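Long-range contact in phosphate-binding protein (Xanthomonas axonopodis pv. citri, PDB 5UB4), which probably binds phosphate or a related phosphorus oxyanion as the periplasmic substrate-binding component of an ABC transporter: residues 94-99 against 203-208. Residues are numbered along the deposited sequence; the frame is centred on the assembly and turned at random.
Sequences HTLFFV and VHRTAP
Arg205 runs across the Leu96 face of the strand pair to the His94 ring. Its CB packs 3.9 Å from His94 CD2, and CG and CD pass on alongside His94 NE2. With the chain extended from CG to NE, rotation about the CD-NE bond (chi4 -105°) swings CZ aside and brings NH1 to His94 NE2 at 3.0 Å. NH1 lies in the imidazole plane, but the hydrogen bond is bent, 144° at the hydrogen, and His94 NE2 sits somewhat out of the guanidinium plane. Accepting from arginine, NE2 would carry no proton, consistent with a neutral His94. Nearby, Thr206 has OG1 between its backbone N and carbonyl carbon, where it accepts from Thr95 N at 3.0 Å and donates to Ala207 O; Thr206 N in turn donates to Thr95 O. The two segments run antiparallel within one lobe of a periplasmic-binding-protein fold, strand 92-100 being flanked across its other edge by strand 178-182. A classic beta bulge interrupts the pairing: Val203 and His204 both face Phe97, whose O accepts from Val203 N at 2.7 Å while its N donates to His204 O. On the side of Phe97 and His204 the two side chains lie side by side, Phe97 CD1 3.9 Å from His204 CD2, their ring planes at 76°; Thr206 CG2 meets the phenyl edge. Helix 124-136 covers this face through Pro130, and its Glu133 OE2 is hydrogen-bonded to His204 NE2, while Thr95 OG1 bonds to Ser125 O. Within the bulge, Val203 sets CG2 by Phe97 CB and CG1 3.7 Å from Val99 CG2.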
loop_
_atom_site.group_PDB
_atom_site.type_symbol
_atom_site.label_atom_id
_atom_site.label_comp_id
_atom_site.label_asym_id
_atom_site.label_seq_id
_atom_site.Cartn_x
_atom_site.Cartn_y
_atom_site.Cartn_z
ATOM N N HIS A 94 1.784 10.153 2.683
ATOM C CA HIS A 94 0.469 10.670 2.825
ATOM C C HIS A 94 -0.229 10.753 1.493
ATOM O O HIS A 94 0.380 10.607 0.477
ATOM C CB HIS A 94 0.499 11.998 3.568
ATOM C CG HIS A 94 1.087 13.114 2.801
ATOM N ND1 HIS A 94 2.411 13.486 2.894
ATOM C CD2 HIS A 94 0.499 14.002 1.968
ATOM C CE1 HIS A 94 2.619 14.531 2.119
ATOM N NE2 HIS A 94 1.473 14.860 1.555
ATOM N N THR A 95 -1.546 10.855 1.548
ATOM C CA THR A 95 -2.365 10.977 0.361
ATOM C C THR A 95 -2.552 12.442 -0.020
ATOM O O THR A 95 -2.812 13.277 0.855
ATOM C CB THR A 95 -3.678 10.223 0.577
ATOM O OG1 THR A 95 -3.397 8.821 0.407
ATOM C CG2 THR A 95 -4.691 10.645 -0.402
ATOM N N LEU A 96 -2.408 12.747 -1.305
ATOM C CA LEU A 96 -2.876 14.037 -1.806
ATOM C C LEU A 96 -4.036 13.885 -2.771
ATOM O O LEU A 96 -4.206 12.841 -3.397
ATOM C CB LEU A 96 -1.743 14.920 -2.311
ATOM C CG LEU A 96 -0.735 14.259 -3.213
ATOM C CD1 LEU A 96 -1.445 13.989 -4.514
ATOM C CD2 LEU A 96 0.520 15.113 -3.413
ATOM N N PHE A 97 -4.900 14.885 -2.788
ATOM C CA PHE A 97 -6.012 14.974 -3.740
ATOM C C PHE A 97 -5.624 16.041 -4.717
ATOM O O PHE A 97 -5.166 17.141 -4.301
ATOM C CB PHE A 97 -7.282 15.367 -3.064
ATOM C CG PHE A 97 -7.838 14.314 -2.148
ATOM C CD1 PHE A 97 -7.285 14.117 -0.892
ATOM C CD2 PHE A 97 -8.937 13.603 -2.504
ATOM C CE1 PHE A 97 -7.791 13.189 -0.036
ATOM C CE2 PHE A 97 -9.483 12.677 -1.646
ATOM C CZ PHE A 97 -8.921 12.473 -0.406
ATOM N N PHE A 98 -5.745 15.721 -5.997
ATOM C CA PHE A 98 -5.409 16.686 -7.061
ATOM C C PHE A 98 -6.488 16.820 -8.148
ATOM O O PHE A 98 -7.263 15.888 -8.394
ATOM C CB PHE A 98 -4.062 16.324 -7.686
ATOM C CG PHE A 98 -4.084 15.072 -8.490
ATOM C CD1 PHE A 98 -3.825 13.843 -7.881
ATOM C CD2 PHE A 98 -4.380 15.110 -9.859
ATOM C CE1 PHE A 98 -3.845 12.670 -8.612
ATOM C CE2 PHE A 98 -4.379 13.949 -10.599
ATOM C CZ PHE A 98 -4.130 12.714 -9.976
ATOM N N VAL A 99 -6.513 17.981 -8.782
ATOM C CA VAL A 99 -7.440 18.310 -9.894
ATOM C C VAL A 99 -6.702 19.022 -11.048
ATOM O O VAL A 99 -5.519 19.399 -10.941
ATOM C CB VAL A 99 -8.563 19.254 -9.411
ATOM C CG1 VAL A 99 -9.396 18.590 -8.303
ATOM C CG2 VAL A 99 -8.017 20.601 -8.944
ATOM N N VAL A 203 -5.179 19.875 -4.027
ATOM C CA VAL A 203 -6.229 20.548 -3.236
ATOM C C VAL A 203 -6.346 20.124 -1.761
ATOM O O VAL A 203 -7.093 20.752 -1.018
ATOM C CB VAL A 203 -7.614 20.412 -3.912
ATOM C CG1 VAL A 203 -7.593 21.141 -5.260
ATOM C CG2 VAL A 203 -8.053 18.972 -4.054
ATOM N N HIS A 204 -5.677 19.040 -1.367
ATOM C CA HIS A 204 -5.786 18.530 -0.000
ATOM C C HIS A 204 -4.691 17.514 0.264
ATOM O O HIS A 204 -4.220 16.829 -0.679
ATOM C CB HIS A 204 -7.164 17.874 0.218
ATOM C CG HIS A 204 -7.425 17.502 1.637
ATOM N ND1 HIS A 204 -7.954 18.396 2.544
ATOM C CD2 HIS A 204 -7.224 16.344 2.319
ATOM C CE1 HIS A 204 -8.072 17.807 3.720
ATOM N NE2 HIS A 204 -7.627 16.567 3.620
ATOM N N ARG A 205 -4.250 17.456 1.523
ATOM C CA ARG A 205 -3.273 16.449 1.973
ATOM C C ARG A 205 -3.788 15.818 3.246
ATOM O O ARG A 205 -4.295 16.527 4.103
ATOM C CB ARG A 205 -1.920 17.103 2.259
ATOM C CG ARG A 205 -1.313 17.860 1.090
ATOM C CD ARG A 205 0.045 18.454 1.453
ATOM N NE ARG A 205 0.756 18.957 0.268
ATOM C CZ ARG A 205 1.810 18.398 -0.367
ATOM N NH1 ARG A 205 2.380 17.267 0.018
ATOM N NH2 ARG A 205 2.339 19.024 -1.430
ATOM N N THR A 206 -3.673 14.497 3.348
ATOM C CA THR A 206 -3.960 13.772 4.583
ATOM C C THR A 206 -2.801 13.795 5.534
ATOM O O THR A 206 -1.673 14.171 5.173
ATOM C CB THR A 206 -4.370 12.298 4.342
ATOM O OG1 THR A 206 -3.223 11.526 3.961
ATOM C CG2 THR A 206 -5.457 12.199 3.268
ATOM N N ALA A 207 -3.087 13.379 6.771
ATOM C CA ALA A 207 -2.021 13.254 7.774
ATOM C C ALA A 207 -1.121 12.064 7.323
ATOM O O ALA A 207 -1.579 11.204 6.586
ATOM C CB ALA A 207 -2.609 13.045 9.169
ATOM N N PRO A 208 0.174 12.076 7.656
ATOM C CA PRO A 208 1.000 10.951 7.181
ATOM C C PRO A 208 0.797 9.691 7.996
ATOM O O PRO A 208 0.439 9.762 9.173
ATOM C CB PRO A 208 2.419 11.454 7.403
ATOM C CG PRO A 208 2.260 12.276 8.648
ATOM C CD PRO A 208 0.950 12.999 8.491
#